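Local coordinates for putative outer membrane protein (LpxR) (Salmonella typhimurium, PDB 3FID) that deacylates lipid A as a lipopolysaccharide-modifying enzyme of the bacterial outer membrane, and binds zinc ions, at residues A[30-41]-A[53-63]; A[93-101]-A[146-154]. All coordinates share one frame; numbering follows the deposited sequence.

Contact 1: A[30-41]-A[53-63]. With ZN (zinc ion), chain G; ZN (zinc ion), chain E; ZN (zinc ion), chain D.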
loop_
_atom_site.group_PDB
_atom_site.type_symbol
_atom_site.label_atom_id
_atom_site.label_comp_id
_atom_site.label_asym_id
_atom_site.label_seq_id
_atom_site.Cartn_x
_atom_site.Cartn_y
_atom_site.Cartn_z
ATOM N N ARG A 30 6.957 -4.713 15.099
ATOM C CA ARG A 30 7.631 -5.091 13.856
ATOM C C ARG A 30 7.925 -3.871 13.006
ATOM O O ARG A 30 7.418 -2.770 13.270
ATOM C CB ARG A 30 6.801 -6.111 13.075
ATOM C CG ARG A 30 6.890 -7.468 13.777
ATOM C CD ARG A 30 6.703 -8.606 12.878
ATOM N NE ARG A 30 7.640 -8.686 11.763
ATOM C CZ ARG A 30 8.807 -9.321 11.768
ATOM N NH1 ARG A 30 9.540 -9.336 10.664
ATOM N NH2 ARG A 30 9.260 -9.935 12.852
ATOM N N GLY A 31 8.749 -4.052 11.988
ATOM C CA GLY A 31 9.098 -2.920 11.162
ATOM C C GLY A 31 9.167 -3.226 9.692
ATOM O O GLY A 31 9.798 -2.464 8.978
ATOM N N ASP A 32 8.492 -4.291 9.240
ATOM C CA ASP A 32 8.636 -4.814 7.869
ATOM C C ASP A 32 8.533 -3.749 6.765
ATOM O O ASP A 32 9.342 -3.743 5.846
ATOM C CB ASP A 32 7.605 -5.902 7.560
ATOM C CG ASP A 32 7.750 -7.129 8.417
ATOM O OD1 ASP A 32 7.684 -7.033 9.662
ATOM O OD2 ASP A 32 7.862 -8.214 7.815
ATOM N N TYR A 33 7.491 -2.918 6.821
ATOM C CA TYR A 33 7.288 -1.862 5.825
ATOM C C TYR A 33 7.567 -0.559 6.540
ATOM O O TYR A 33 6.790 -0.109 7.384
ATOM C CB TYR A 33 5.857 -1.921 5.300
ATOM C CG TYR A 33 5.451 -0.859 4.311
ATOM C CD1 TYR A 33 4.126 -0.398 4.260
ATOM C CD2 TYR A 33 6.360 -0.347 3.387
ATOM C CE1 TYR A 33 3.719 0.575 3.307
ATOM C CE2 TYR A 33 5.955 0.622 2.426
ATOM C CZ TYR A 33 4.651 1.075 2.399
ATOM O OH TYR A 33 4.281 2.030 1.446
ATOM N N THR A 34 8.728 0.009 6.254
ATOM C CA THR A 34 9.218 1.113 7.072
ATOM C C THR A 34 8.843 2.530 6.551
ATOM O O THR A 34 8.601 3.446 7.352
ATOM C CB THR A 34 10.747 0.972 7.424
ATOM O OG1 THR A 34 11.073 1.884 8.478
ATOM C CG2 THR A 34 11.660 1.225 6.232
ATOM N N ALA A 35 8.769 2.710 5.239
ATOM C CA ALA A 35 8.394 4.000 4.690
ATOM C C ALA A 35 7.781 3.846 3.317
ATOM O O ALA A 35 8.179 2.992 2.531
ATOM C CB ALA A 35 9.644 4.940 4.600
ATOM N N GLY A 36 6.839 4.731 2.999
ATOM C CA GLY A 36 6.357 4.846 1.628
ATOM C C GLY A 36 6.198 6.309 1.246
ATOM O O GLY A 36 5.831 7.144 2.090
ATOM N N LEU A 37 6.523 6.615 -0.008
ATOM C CA LEU A 37 6.201 7.922 -0.628
ATOM C C LEU A 37 5.554 7.640 -1.972
ATOM O O LEU A 37 6.028 6.776 -2.726
ATOM C CB LEU A 37 7.450 8.782 -0.850
ATOM C CG LEU A 37 7.117 10.264 -1.212
ATOM C CD1 LEU A 37 6.095 10.913 -0.265
ATOM C CD2 LEU A 37 8.379 11.145 -1.254
ATOM N N PHE A 38 4.490 8.374 -2.276
ATOM C CA PHE A 38 3.706 8.152 -3.494
ATOM C C PHE A 38 3.172 9.512 -3.951
ATOM O O PHE A 38 2.686 10.295 -3.139
ATOM C CB PHE A 38 2.550 7.154 -3.176
ATOM C CG PHE A 38 1.504 7.013 -4.264
ATOM C CD1 PHE A 38 0.519 7.977 -4.418
ATOM C CD2 PHE A 38 1.456 5.867 -5.073
ATOM C CE1 PHE A 38 -0.476 7.860 -5.404
ATOM C CE2 PHE A 38 0.455 5.714 -6.075
ATOM C CZ PHE A 38 -0.514 6.738 -6.237
ATOM N N LEU A 39 3.292 9.780 -5.245
ATOM C CA LEU A 39 2.708 10.969 -5.868
ATOM C C LEU A 39 1.951 10.464 -7.074
ATOM O O LEU A 39 2.474 9.659 -7.870
ATOM C CB LEU A 39 3.814 11.969 -6.246
ATOM C CG LEU A 39 3.474 13.336 -6.859
ATOM C CD1 LEU A 39 2.542 14.184 -5.988
ATOM C CD2 LEU A 39 4.760 14.124 -7.164
ATOM N N GLY A 40 0.691 10.867 -7.194
ATOM C CA GLY A 40 -0.136 10.331 -8.270
ATOM C C GLY A 40 -1.091 11.371 -8.846
ATOM O O GLY A 40 -1.418 12.356 -8.201
ATOM N N TYR A 41 -1.508 11.134 -10.086
ATOM C CA TYR A 41 -2.485 11.991 -10.752
ATOM C C TYR A 41 -3.507 11.112 -11.439
ATOM O O TYR A 41 -3.128 10.167 -12.126
ATOM C CB TYR A 41 -1.807 12.884 -11.799
ATOM C CG TYR A 41 -2.810 13.714 -12.591
ATOM C CD1 TYR A 41 -3.059 13.454 -13.952
ATOM C CD2 TYR A 41 -3.524 14.728 -11.962
ATOM C CE1 TYR A 41 -3.989 14.218 -14.652
ATOM C CE2 TYR A 41 -4.458 15.468 -12.638
ATOM C CZ TYR A 41 -4.675 15.223 -13.982
ATOM O OH TYR A 41 -5.585 16.022 -14.614
ATOM N N PHE A 53 -1.624 8.127 -13.233
ATOM C CA PHE A 53 -0.177 7.995 -13.344
ATOM C C PHE A 53 0.375 8.160 -11.929
ATOM O O PHE A 53 -0.144 8.962 -11.161
ATOM C CB PHE A 53 0.395 9.118 -14.217
ATOM C CG PHE A 53 1.896 9.297 -14.095
ATOM C CD1 PHE A 53 2.774 8.386 -14.695
ATOM C CD2 PHE A 53 2.433 10.372 -13.365
ATOM C CE1 PHE A 53 4.176 8.563 -14.591
ATOM C CE2 PHE A 53 3.827 10.551 -13.236
ATOM C CZ PHE A 53 4.691 9.668 -13.855
ATOM N N HIS A 54 1.465 7.462 -11.613
ATOM C CA HIS A 54 2.094 7.629 -10.313
ATOM C C HIS A 54 3.572 7.291 -10.364
ATOM O O HIS A 54 4.025 6.623 -11.285
ATOM C CB HIS A 54 1.426 6.733 -9.270
ATOM C CG HIS A 54 1.803 5.287 -9.398
ATOM N ND1 HIS A 54 1.228 4.448 -10.326
ATOM C CD2 HIS A 54 2.722 4.546 -8.734
ATOM C CE1 HIS A 54 1.770 3.244 -10.222
ATOM N NE2 HIS A 54 2.668 3.272 -9.249
ATOM N N ILE A 55 4.299 7.816 -9.381
ATOM C CA ILE A 55 5.669 7.401 -9.074
ATOM C C ILE A 55 5.672 7.130 -7.559
ATOM O O ILE A 55 4.983 7.818 -6.792
ATOM C CB ILE A 55 6.704 8.492 -9.467
ATOM C CG1 ILE A 55 8.124 8.127 -8.993
ATOM C CG2 ILE A 55 6.321 9.839 -8.881
ATOM C CD1 ILE A 55 8.988 7.304 -10.024
ATOM N N ALA A 56 6.440 6.124 -7.129
ATOM C CA ALA A 56 6.451 5.781 -5.710
ATOM C C ALA A 56 7.748 5.077 -5.305
ATOM O O ALA A 56 8.431 4.490 -6.155
ATOM C CB ALA A 56 5.240 4.904 -5.386
ATOM N N GLN A 57 8.066 5.163 -4.020
ATOM C CA GLN A 57 9.184 4.409 -3.432
ATOM C C GLN A 57 8.720 3.805 -2.110
ATOM O O GLN A 57 8.217 4.506 -1.227
ATOM C CB GLN A 57 10.406 5.303 -3.190
ATOM C CG GLN A 57 11.695 4.483 -2.850
ATOM C CD GLN A 57 12.703 5.252 -2.022
ATOM O OE1 GLN A 57 12.348 5.964 -1.082
ATOM N NE2 GLN A 57 13.975 5.118 -2.377
ATOM N N ASP A 58 8.875 2.496 -1.987
ATOM C CA ASP A 58 8.557 1.809 -0.745
ATOM C C ASP A 58 9.794 1.104 -0.220
ATOM O O ASP A 58 10.548 0.546 -1.008
ATOM C CB ASP A 58 7.459 0.812 -1.024
ATOM C CG ASP A 58 6.186 1.506 -1.424
ATOM O OD1 ASP A 58 5.714 2.333 -0.601
ATOM O OD2 ASP A 58 5.723 1.249 -2.550
ATOM N N ILE A 59 9.995 1.181 1.100
ATOM C CA ILE A 59 11.220 0.723 1.771
ATOM C C ILE A 59 10.812 -0.323 2.821
ATOM O O ILE A 59 9.850 -0.102 3.583
ATOM C CB ILE A 59 11.942 1.903 2.441
ATOM C CG1 ILE A 59 12.211 3.022 1.404
ATOM C CG2 ILE A 59 13.302 1.443 3.126
ATOM C CD1 ILE A 59 12.961 4.227 2.005
ATOM N N TYR A 60 11.535 -1.449 2.814
ATOM C CA TYR A 60 11.248 -2.624 3.642
ATOM C C TYR A 60 12.478 -2.916 4.483
ATOM O O TYR A 60 13.602 -2.633 4.055
ATOM C CB TYR A 60 10.871 -3.850 2.779
ATOM C CG TYR A 60 9.629 -3.528 1.969
ATOM C CD1 TYR A 60 8.374 -3.587 2.560
ATOM C CD2 TYR A 60 9.721 -3.087 0.645
ATOM C CE1 TYR A 60 7.209 -3.228 1.853
ATOM C CE2 TYR A 60 8.565 -2.737 -0.079
ATOM C CZ TYR A 60 7.321 -2.808 0.544
ATOM O OH TYR A 60 6.164 -2.463 -0.130
ATOM N N SER A 61 12.241 -3.462 5.676
ATOM C CA SER A 61 13.262 -3.429 6.759
ATOM C C SER A 61 13.182 -4.713 7.608
ATOM O O SER A 61 12.087 -5.283 7.763
ATOM C CB SER A 61 13.024 -2.199 7.651
ATOM O OG SER A 61 13.989 -2.133 8.719
ATOM N N PRO A 62 14.343 -5.175 8.166
ATOM C CA PRO A 62 14.297 -6.156 9.269
ATOM C C PRO A 62 13.613 -5.514 10.489
ATOM O O PRO A 62 13.439 -4.285 10.532
ATOM C CB PRO A 62 15.782 -6.422 9.620
ATOM C CG PRO A 62 16.601 -5.612 8.718
ATOM C CD PRO A 62 15.712 -4.776 7.810
ATOM N N SER A 63 13.279 -6.320 11.484
ATOM C CA SER A 63 12.511 -5.830 12.626
ATOM C C SER A 63 13.353 -5.848 13.890
ATOM O O SER A 63 14.321 -6.623 13.983
ATOM C CB SER A 63 11.233 -6.667 12.821
ATOM O OG SER A 63 10.301 -6.434 11.771
HETATM ZN ZN ZN G . 9.991 3.081 9.146
HETATM ZN ZN ZN E . 3.430 1.453 -8.655
HETATM ZN ZN ZN D . -7.835 15.896 -15.052
HETATM O O HOH W 1 13.952 0.607 9.092
HETATM O O HOH W 2 1.907 0.259 -7.475
#
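Tyr-33 and Asp-58 form a polar link on the inward face of these antiparallel strands. The phenol OH donates a hydrogen bond to the carboxylate, 2.5 Å from OH of Tyr-33 to OD1 of Asp-58, with ring and carboxylate planes 66° apart and the oxygen met from above the carboxylate plane. With CG anti to the backbone N (chi1 177°), Tyr-33 swings beside its own strand, and Gly-36, having no side chain, lets the hydroxyl settle over it. Asp-58 also salt-bridges Arg-205 and is hydrogen-bonded to His-84.

Two ring pairs share this face. Tyr-33 and Tyr-60 are nearly parallel but slid apart, centroids 5.2 Å away; Phe-38 and His-54 do the same at 5.3 Å, CE2 of Phe-38 reaching CB of His-54. Gly-40 suits its place because the Phe-38 ring lies over it.

The backbone ladder runs from Tyr-41 with Phe-53 to a classic bulge, where Thr-34 N bonds Ile-59 O at 2.9 Å and Ala-35 N reaches the same oxygen weakly at 3.4 Å. Beyond the strand, Gly-31 N donates to Ser-63 OG at 2.9 Å. That hydroxyl lies over a face of the Arg-30 guanidinium, whose NE salt-bridges Asp-32 OD1 at 2.7 Å.

Metal coordination comes last. His-54 NE2 binds a zinc ion at 2.1 Å, completed by His-84, Asp-104 and a water. At the bulge, Thr-34 offers both its carbonyl O and OG1 to another zinc with Asp-10, and Tyr-41 OH joins Ser-1 and His-43 at a third.

Leu-37, Leu-39, Phe-53 and Ile-55 give an apolar outer surface, as suits a membrane barrel. Inside, Asp-58, gripped by Tyr-33, Arg-205 and His-84, ties the strand pair to the second shell of the zinc that His-54 and His-84 share.

Contact 2: A[93-101]-A[146-154]. With CXE (pentaethylene glycol monodecyl ether), chain M.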
loop_
_atom_site.group_PDB
_atom_site.type_symbol
_atom_site.label_atom_id
_atom_site.label_comp_id
_atom_site.label_asym_id
_atom_site.label_seq_id
_atom_site.Cartn_x
_atom_site.Cartn_y
_atom_site.Cartn_z
ATOM N N ALA A 93 -17.771 -0.129 -14.911
ATOM C CA ALA A 93 -18.310 -0.801 -16.104
ATOM C C ALA A 93 -19.819 -0.644 -16.146
ATOM O O ALA A 93 -20.414 -0.417 -17.230
ATOM C CB ALA A 93 -17.937 -2.256 -16.118
ATOM N N THR A 94 -20.428 -0.745 -14.968
ATOM C CA THR A 94 -21.856 -0.529 -14.773
ATOM C C THR A 94 -22.095 0.037 -13.344
ATOM O O THR A 94 -21.128 0.307 -12.631
ATOM C CB THR A 94 -22.575 -1.876 -14.962
ATOM O OG1 THR A 94 -23.947 -1.741 -14.610
ATOM C CG2 THR A 94 -21.949 -2.887 -14.071
ATOM N N ASN A 95 -23.357 0.209 -12.932
ATOM C CA ASN A 95 -23.706 0.608 -11.542
ATOM C C ASN A 95 -23.406 -0.465 -10.490
ATOM O O ASN A 95 -23.482 -0.205 -9.282
ATOM C CB ASN A 95 -25.189 0.998 -11.418
ATOM C CG ASN A 95 -25.432 2.525 -11.448
ATOM O OD1 ASN A 95 -24.663 3.307 -12.034
ATOM N ND2 ASN A 95 -26.534 2.944 -10.828
ATOM N N TRP A 96 -23.084 -1.666 -10.956
ATOM C CA TRP A 96 -22.856 -2.808 -10.076
ATOM C C TRP A 96 -21.449 -3.418 -10.199
ATOM O O TRP A 96 -21.168 -4.401 -9.528
ATOM C CB TRP A 96 -23.921 -3.894 -10.292
ATOM C CG TRP A 96 -24.005 -4.350 -11.712
ATOM C CD1 TRP A 96 -24.795 -3.812 -12.704
ATOM C CD2 TRP A 96 -23.277 -5.437 -12.326
ATOM N NE1 TRP A 96 -24.593 -4.488 -13.895
ATOM C CE2 TRP A 96 -23.673 -5.490 -13.692
ATOM C CE3 TRP A 96 -22.334 -6.369 -11.857
ATOM C CZ2 TRP A 96 -23.154 -6.434 -14.593
ATOM C CZ3 TRP A 96 -21.821 -7.322 -12.762
ATOM C CH2 TRP A 96 -22.230 -7.334 -14.115
ATOM N N LEU A 97 -20.586 -2.836 -11.044
ATOM C CA LEU A 97 -19.230 -3.356 -11.265
ATOM C C LEU A 97 -18.205 -2.230 -11.400
ATOM O O LEU A 97 -18.406 -1.304 -12.182
ATOM C CB LEU A 97 -19.170 -4.216 -12.530
ATOM C CG LEU A 97 -17.954 -5.155 -12.558
ATOM C CD1 LEU A 97 -18.360 -6.545 -12.063
ATOM C CD2 LEU A 97 -17.284 -5.230 -13.909
ATOM N N ARG A 98 -17.116 -2.316 -10.631
ATOM C CA ARG A 98 -15.922 -1.511 -10.875
ATOM C C ARG A 98 -14.758 -2.423 -11.285
ATOM O O ARG A 98 -14.592 -3.506 -10.730
ATOM C CB ARG A 98 -15.550 -0.674 -9.643
ATOM C CG ARG A 98 -14.193 0.055 -9.766
ATOM C CD ARG A 98 -13.791 0.752 -8.472
ATOM N NE ARG A 98 -14.644 1.895 -8.130
ATOM C CZ ARG A 98 -14.576 3.100 -8.691
ATOM N NH1 ARG A 98 -15.391 4.062 -8.273
ATOM N NH2 ARG A 98 -13.733 3.342 -9.699
ATOM N N TYR A 99 -13.969 -2.007 -12.279
ATOM C CA TYR A 99 -12.714 -2.717 -12.565
ATOM C C TYR A 99 -11.519 -1.766 -12.754
ATOM O O TYR A 99 -11.679 -0.575 -13.063
ATOM C CB TYR A 99 -12.859 -3.685 -13.743
ATOM C CG TYR A 99 -12.975 -2.991 -15.073
ATOM C CD1 TYR A 99 -11.850 -2.810 -15.878
ATOM C CD2 TYR A 99 -14.209 -2.499 -15.520
ATOM C CE1 TYR A 99 -11.944 -2.147 -17.111
ATOM C CE2 TYR A 99 -14.317 -1.821 -16.735
ATOM C CZ TYR A 99 -13.181 -1.657 -17.525
ATOM O OH TYR A 99 -13.270 -1.016 -18.733
ATOM N N ARG A 100 -10.326 -2.327 -12.570
ATOM C CA ARG A 100 -9.078 -1.589 -12.706
ATOM C C ARG A 100 -8.066 -2.453 -13.405
ATOM O O ARG A 100 -8.033 -3.662 -13.202
ATOM C CB ARG A 100 -8.526 -1.200 -11.341
ATOM C CG ARG A 100 -9.281 -0.102 -10.694
ATOM C CD ARG A 100 -8.356 0.691 -9.828
ATOM N NE ARG A 100 -8.475 0.259 -8.473
ATOM C CZ ARG A 100 -7.453 0.201 -7.628
ATOM N NH1 ARG A 100 -6.208 0.537 -7.992
ATOM N NH2 ARG A 100 -7.690 -0.225 -6.421
ATOM N N LEU A 101 -7.236 -1.825 -14.232
ATOM C CA LEU A 101 -6.213 -2.542 -14.988
ATOM C C LEU A 101 -5.002 -1.640 -15.024
ATOM O O LEU A 101 -5.119 -0.502 -15.434
ATOM C CB LEU A 101 -6.695 -2.803 -16.426
ATOM C CG LEU A 101 -7.735 -3.903 -16.645
ATOM C CD1 LEU A 101 -8.299 -3.810 -18.062
ATOM C CD2 LEU A 101 -7.076 -5.247 -16.397
ATOM N N LYS A 146 -1.443 -5.548 -13.148
ATOM C CA LYS A 146 -2.377 -5.485 -12.018
ATOM C C LYS A 146 -3.816 -5.454 -12.498
ATOM O O LYS A 146 -4.137 -4.804 -13.494
ATOM C CB LYS A 146 -2.109 -4.225 -11.182
ATOM C CG LYS A 146 -0.708 -4.179 -10.558
ATOM C CD LYS A 146 -0.497 -2.914 -9.776
ATOM C CE LYS A 146 -0.139 -1.766 -10.680
ATOM N NZ LYS A 146 -0.096 -0.501 -9.899
ATOM N N GLY A 147 -4.700 -6.115 -11.772
ATOM C CA GLY A 147 -6.116 -6.026 -12.142
ATOM C C GLY A 147 -6.971 -6.195 -10.911
ATOM O O GLY A 147 -6.573 -6.889 -9.969
ATOM N N MET A 148 -8.138 -5.544 -10.920
ATOM C CA MET A 148 -9.112 -5.704 -9.845
ATOM C C MET A 148 -10.520 -5.691 -10.426
ATOM O O MET A 148 -10.804 -4.939 -11.359
ATOM C CB MET A 148 -8.959 -4.592 -8.807
ATOM C CG MET A 148 -9.854 -4.766 -7.587
ATOM S SD MET A 148 -9.730 -3.368 -6.477
ATOM C CE MET A 148 -11.195 -2.504 -7.066
ATOM N N VAL A 149 -11.382 -6.556 -9.902
ATOM C CA VAL A 149 -12.819 -6.402 -10.130
ATOM C C VAL A 149 -13.585 -6.456 -8.821
ATOM O O VAL A 149 -13.303 -7.284 -7.965
ATOM C CB VAL A 149 -13.380 -7.424 -11.161
ATOM C CG1 VAL A 149 -13.166 -8.838 -10.706
ATOM C CG2 VAL A 149 -14.875 -7.169 -11.408
ATOM N N SER A 150 -14.578 -5.575 -8.704
ATOM C CA SER A 150 -15.361 -5.439 -7.491
ATOM C C SER A 150 -16.818 -5.340 -7.885
ATOM O O SER A 150 -17.144 -4.653 -8.841
ATOM C CB SER A 150 -14.961 -4.142 -6.764
ATOM O OG SER A 150 -15.694 -3.991 -5.561
ATOM N N LEU A 151 -17.685 -6.049 -7.163
ATOM C CA LEU A 151 -19.112 -5.782 -7.222
ATOM C C LEU A 151 -19.387 -4.638 -6.268
ATOM O O LEU A 151 -18.649 -4.438 -5.295
ATOM C CB LEU A 151 -19.921 -7.017 -6.816
ATOM C CG LEU A 151 -19.706 -8.270 -7.659
ATOM C CD1 LEU A 151 -20.376 -9.449 -6.946
ATOM C CD2 LEU A 151 -20.274 -8.095 -9.072
ATOM N N THR A 152 -20.423 -3.863 -6.566
ATOM C CA THR A 152 -20.657 -2.605 -5.863
ATOM C C THR A 152 -22.109 -2.380 -5.355
ATOM O O THR A 152 -22.655 -1.280 -5.521
ATOM C CB THR A 152 -20.221 -1.382 -6.736
ATOM O OG1 THR A 152 -21.085 -1.266 -7.870
ATOM C CG2 THR A 152 -18.807 -1.530 -7.243
ATOM N N PRO A 153 -22.724 -3.400 -4.716
ATOM C CA PRO A 153 -24.057 -3.113 -4.168
ATOM C C PRO A 153 -23.968 -2.085 -3.025
ATOM O O PRO A 153 -23.117 -2.188 -2.127
ATOM C CB PRO A 153 -24.527 -4.472 -3.634
ATOM C CG PRO A 153 -23.217 -5.222 -3.296
ATOM C CD PRO A 153 -22.297 -4.790 -4.442
ATOM N N ALA A 154 -24.836 -1.091 -3.089
ATOM C CA ALA A 154 -24.855 -0.026 -2.101
ATOM C C ALA A 154 -26.263 0.508 -2.110
ATOM O O ALA A 154 -26.981 0.353 -3.110
ATOM C CB ALA A 154 -23.877 1.089 -2.491
HETATM C C1 CXE M . -19.986 -8.739 -17.801
HETATM C C2 CXE M . -19.141 -9.752 -17.053
HETATM C C3 CXE M . -19.476 -9.772 -15.561
HETATM C C4 CXE M . -18.233 -9.954 -14.690
HETATM C C5 CXE M . -18.579 -10.498 -13.304
HETATM C C6 CXE M . -17.426 -10.245 -12.336
HETATM C C7 CXE M . -17.801 -10.431 -10.864
HETATM C C8 CXE M . -16.536 -10.569 -10.013
HETATM C C9 CXE M . -16.742 -10.279 -8.525
HETATM C C10 CXE M . -16.037 -11.324 -7.664
HETATM O O11 CXE M . -16.125 -10.971 -6.285
HETATM C C12 CXE M . -16.271 -12.107 -5.415
HETATM C C13 CXE M . -15.118 -12.210 -4.402
HETATM O O14 CXE M . -15.587 -12.614 -3.110
HETATM C C15 CXE M . -14.578 -12.575 -2.095
HETATM C C16 CXE M . -15.164 -12.225 -0.723
HETATM O O17 CXE M . -14.450 -12.941 0.296
HETATM C C18 CXE M . -14.112 -12.184 1.467
HETATM C C19 CXE M . -13.282 -13.039 2.432
HETATM O O20 CXE M . -11.994 -12.452 2.676
HETATM C C21 CXE M . -11.100 -13.276 3.434
HETATM C C22 CXE M . -10.803 -12.551 4.740
HETATM O O23 CXE M . -9.824 -13.222 5.528
HETATM C C24 CXE M . -10.003 -12.967 6.919
HETATM C C25 CXE M . -10.088 -14.293 7.645
HETATM O O26 CXE M . -10.456 -14.068 8.995
HETATM O O HOH W 3 -20.330 0.568 -9.797
#
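Trp-96 presents the edge of its indole to Leu-151, whose CD2 lies in the ring plane 3.9 Å from CE3. The bound detergent meets the same rim, its C3 being 4.0 Å from CH2. One face of the indole is covered from its own segment by Thr-94 CG2 and Leu-97 CB, both offset toward the rim. CG of Trp-96 sits between the backbone N and the carbonyl carbon (chi1 56°), which turns the ring out toward the alkyl chain. A second flat group, the guanidinium of Arg-100, is approached obliquely by Met-148, with NH2 3.7 Å from SD; this NH2 donates to Leu-202 O and Asn-197 O, while NH1 salt-bridges Glu-88.

Apolar branches make up the outer face. Leu-97 CD1 meets Val-149 CG2 at 3.6 Å, and the decyl tail runs across this patch, 3.7 Å from C9 to Leu-151 CG. Branched aliphatic residues suit a wall that would face lipid, here mimicked by detergent.

The strands are antiparallel neighbours in the outer-membrane beta-barrel of the LpxR family, paired although 44 residues lie between the segments. Their inward face is largely polar, with Met-148 packed among the arginines: Arg-98 reaches inward to Asn-90, His-209 and Ser-195, so its buried charge is well supplied with partners.

Regular backbone bonds join Arg-98 to Ser-150 and Arg-100 to Met-148. The ladder frays at Thr-152, whose N reaches Trp-96 O at 3.1 Å from well above the carbonyl plane. Its CG2 packs on CB of Arg-98, and its OG1, 2.8 Å from a water oxygen, shares that water with Thr-94 O, linking the turn to Thr-152 just past the neighbouring strand's end.

Overall arrangement
Both contacts pair antiparallel strands of the same barrel wall, but contact 1 is the more buried and contact 2 lies farther out. Contact 1 joins the two arms of a hairpin, whereas contact 2 pairs successive strands separated by a long connection that holds helix 114-125; strand 80-94 runs between strands 49-60 and 97-108. Zinc ligands and aromatic rings characterise the first, arginines facing inward and detergent-coated aliphatics facing outward the second. The two touch where His-54 CE1 lies 4.2 Å from Lys-146 NZ, and Lys-146 forms a salt bridge with Asp-104, which shares a zinc with His-54. Lys-146 is thus a second-shell partner that may position the Asp-104 carboxylate.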